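Local coordinates for protein ribose 5-phosphate isomerase RpiB (Thermoanaerobacter tengcongensis, PDB 4EGS) that probably works as a protein tyrosine phosphatase through this N-terminal low molecular weight phosphatase domain of a longer chain that also carries an RpiB-type isomerase family region, at residues A[141-147]-A[168-172]. Residues are numbered along the deposited sequence; the frame is centred on the assembly and turned at random.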
ATOM      1  N   ILE A 141      -9.374   8.304  11.293  1.00 32.95           N
ATOM      2  CA  ILE A 141      -8.114   7.656  11.647  1.00 32.11           C
ATOM      3  C   ILE A 141      -8.303   6.372  12.467  1.00 33.21           C
ATOM      4  O   ILE A 141      -7.504   5.442  12.367  1.00 34.29           O
ATOM      5  CB  ILE A 141      -7.173   8.639  12.392  1.00 30.87           C
ATOM      6  CG1 ILE A 141      -5.754   8.073  12.493  1.00 30.90           C
ATOM      7  CG2 ILE A 141      -7.732   9.006  13.759  1.00 32.48           C
ATOM      8  CD1 ILE A 141      -4.875   8.422  11.313  1.00 32.69           C
ATOM      9  N   LYS A 142      -9.370   6.322  13.261  1.00 32.99           N
ATOM     10  CA  LYS A 142      -9.656   5.161  14.099  1.00 31.36           C
ATOM     11  C   LYS A 142     -10.475   4.114  13.349  1.00 33.12           C
ATOM     12  O   LYS A 142     -10.232   2.916  13.476  1.00 34.95           O
ATOM     13  CB  LYS A 142     -10.395   5.590  15.369  1.00 32.93           C
ATOM     14  CG  LYS A 142      -9.609   6.543  16.259  1.00 32.74           C
ATOM     15  CD  LYS A 142      -8.650   5.798  17.175  1.00 33.64           C
ATOM     16  CE  LYS A 142      -9.250   5.594  18.556  1.00 33.95           C
ATOM     17  NZ  LYS A 142      -9.684   6.886  19.150  1.00 34.30           N
ATOM     18  N   GLU A 143     -11.443   4.571  12.562  1.00 34.40           N
ATOM     19  CA  GLU A 143     -12.351   3.664  11.866  1.00 34.16           C
ATOM     20  C   GLU A 143     -11.663   2.906  10.735  1.00 36.03           C
ATOM     21  O   GLU A 143     -12.097   1.817  10.363  1.00 40.84           O
ATOM     22  CB  GLU A 143     -13.576   4.414  11.331  1.00 35.52           C
ATOM     23  CG  GLU A 143     -13.452   4.862   9.882  1.00 35.99           C
ATOM     24  CD  GLU A 143     -14.689   5.580   9.383  1.00 36.83           C
ATOM     25  OE1 GLU A 143     -14.621   6.202   8.303  1.00 38.61           O
ATOM     26  OE2 GLU A 143     -15.730   5.522  10.070  1.00 39.95           O
ATOM     27  N   PHE A 144     -10.591   3.476  10.193  1.00 33.95           N
ATOM     28  CA  PHE A 144      -9.871   2.834   9.099  1.00 34.80           C
ATOM     29  C   PHE A 144      -9.109   1.609   9.593  1.00 36.74           C
ATOM     30  O   PHE A 144      -8.932   0.636   8.859  1.00 39.79           O
ATOM     31  CB  PHE A 144      -8.917   3.815   8.415  1.00 34.22           C
ATOM     32  CG  PHE A 144      -8.215   3.242   7.213  1.00 35.52           C
ATOM     33  CD1 PHE A 144      -8.831   3.236   5.972  1.00 33.60           C
ATOM     34  CD2 PHE A 144      -6.941   2.710   7.325  1.00 34.06           C
ATOM     35  CE1 PHE A 144      -8.188   2.709   4.866  1.00 31.92           C
ATOM     36  CE2 PHE A 144      -6.295   2.182   6.223  1.00 30.98           C
ATOM     37  CZ  PHE A 144      -6.919   2.182   4.992  1.00 29.30           C
ATOM     38  N   VAL A 145      -8.659   1.662  10.842  1.00 35.49           N
ATOM     39  CA  VAL A 145      -7.950   0.537  11.436  1.00 34.69           C
ATOM     40  C   VAL A 145      -8.893  -0.339  12.258  1.00 35.63           C
ATOM     41  O   VAL A 145      -8.455  -1.137  13.086  1.00 36.13           O
ATOM     42  CB  VAL A 145      -6.754   0.999  12.298  1.00 32.85           C
ATOM     43  CG1 VAL A 145      -5.725   1.711  11.433  1.00 32.69           C
ATOM     44  CG2 VAL A 145      -7.222   1.903  13.426  1.00 33.02           C
ATOM     45  N   GLY A 146     -10.194  -0.179  12.022  1.00 36.63           N
ATOM     46  CA  GLY A 146     -11.199  -1.023  12.645  1.00 35.10           C
ATOM     47  C   GLY A 146     -11.661  -0.574  14.020  1.00 34.46           C
ATOM     48  O   GLY A 146     -12.474  -1.249  14.652  1.00 36.31           O
ATOM     49  N   LEU A 147     -11.152   0.561  14.487  1.00 34.64           N
ATOM     50  CA  LEU A 147     -11.518   1.075  15.804  1.00 33.66           C
ATOM     51  C   LEU A 147     -12.619   2.129  15.721  1.00 33.90           C
ATOM     52  O   LEU A 147     -13.202   2.353  14.660  1.00 32.77           O
ATOM     53  CB  LEU A 147     -10.295   1.659  16.516  1.00 33.02           C
ATOM     54  CG  LEU A 147      -9.195   0.684  16.938  1.00 35.04           C
ATOM     55  CD1 LEU A 147      -8.094   1.414  17.694  1.00 32.40           C
ATOM     56  CD2 LEU A 147      -9.772  -0.438  17.784  1.00 33.94           C
ATOM     57  N   GLU A 168      -0.779   7.621  20.897  1.00 30.65           N
ATOM     58  CA  GLU A 168      -1.943   7.072  20.210  1.00 30.79           C
ATOM     59  C   GLU A 168      -1.740   7.113  18.701  1.00 30.56           C
ATOM     60  O   GLU A 168      -1.991   6.131  18.007  1.00 31.59           O
ATOM     61  CB  GLU A 168      -3.223   7.818  20.598  1.00 28.29           C
ATOM     62  CG  GLU A 168      -4.447   7.378  19.800  1.00 30.70           C
ATOM     63  CD  GLU A 168      -5.756   7.883  20.381  1.00 34.46           C
ATOM     64  OE1 GLU A 168      -5.834   8.072  21.613  1.00 41.92           O
ATOM     65  OE2 GLU A 168      -6.712   8.088  19.602  1.00 34.57           O
ATOM     66  N   LEU A 169      -1.267   8.253  18.208  1.00 30.88           N
ATOM     67  CA  LEU A 169      -0.985   8.427  16.788  1.00 30.60           C
ATOM     68  C   LEU A 169       0.054   7.425  16.296  1.00 31.77           C
ATOM     69  O   LEU A 169      -0.105   6.826  15.233  1.00 33.69           O
ATOM     70  CB  LEU A 169      -0.515   9.858  16.514  1.00 29.26           C
ATOM     71  CG  LEU A 169      -1.413  10.723  15.628  1.00 29.01           C
ATOM     72  CD1 LEU A 169      -2.884  10.436  15.891  1.00 27.22           C
ATOM     73  CD2 LEU A 169      -1.109  12.195  15.854  1.00 26.44           C
ATOM     74  N   SER A 170       1.115   7.244  17.076  0.50 31.22           N
ATOM     75  CA  SER A 170       2.175   6.306  16.724  0.50 31.37           C
ATOM     76  C   SER A 170       1.653   4.876  16.682  0.50 32.73           C
ATOM     77  O   SER A 170       2.080   4.073  15.852  0.50 33.51           O
ATOM     78  CB  SER A 170       3.335   6.412  17.716  0.50 32.25           C
ATOM     79  OG  SER A 170       3.893   7.714  17.711  0.50 32.45           O
ATOM     80  N   GLY A 171       0.726   4.563  17.582  1.00 34.36           N
ATOM     81  CA  GLY A 171       0.136   3.238  17.638  1.00 35.74           C
ATOM     82  C   GLY A 171      -0.835   3.004  16.497  1.00 32.76           C
ATOM     83  O   GLY A 171      -0.867   1.924  15.908  1.00 33.83           O
ATOM     84  N   LEU A 172      -1.628   4.024  16.183  1.00 30.55           N
ATOM     85  CA  LEU A 172      -2.601   3.937  15.102  1.00 30.68           C
ATOM     86  C   LEU A 172      -1.922   3.866  13.740  1.00 32.09           C
ATOM     87  O   LEU A 172      -2.374   3.147  12.849  1.00 32.98           O
ATOM     88  CB  LEU A 172      -3.555   5.132  15.142  1.00 30.88           C
ATOM     89  CG  LEU A 172      -4.506   5.229  16.335  1.00 29.36           C
ATOM     90  CD1 LEU A 172      -5.266   6.541  16.285  1.00 29.52           C
ATOM     91  CD2 LEU A 172      -5.464   4.049  16.364  1.00 29.76           C
TER
HETATM   92  O   HOH W   1      -8.665   7.860  21.395  1.00 35.41           O
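Leu172, on the C-terminal helix 159-179, packs its two methyls against Ile141, Lys142, Val145 and Leu147, in the loop that follows edge strand 138-140 of the four-stranded parallel sheet. This is the low molecular weight phosphotyrosine phosphatase fold, and the contact joins the last helix to the loop leaving the edge strand. With CG anti to its carbonyl carbon (chi1 -67°), Leu172 has CD1 and CD2 placed among the loop side chains, its branches meeting Ile141 on one side and Val145 and Leu147 on the other. CD1 lies 4.1 Å from CG1 of Ile141, on the buried side, where Ile141 also touches Val151 and Leu117. CD2 meets CG2 of Val145 at 4.0 Å, the two side chains at about a right angle, and on the more exposed side CD1 of Leu147, also at 4.0 Å. The type I turn from Glu143 to Gly146 shapes the loop, and the bond from Leu147 N to Lys142 O (2.7 Å) brings Leu147 back beside the lysine. The aliphatic part of Lys142 roofs the leucine: the bend at chi2 lays CD across both methyls, 3.6 Å from Leu172 CD1. Bends at chi3 and chi4 carry NZ on to Glu168, one helical turn before Leu172, for a salt bridge. With an alanine in place of Lys142, Glu168 is likely to lose this counter-charge and the Leu172 methyls the aliphatic cover over them. Lys142 NZ approaches Glu168 OE2 at 3.2 Å from above the carboxylate plane, 38° out of it, while one water accepts from NZ and donates to the same OE2, each bond 2.7 Å long.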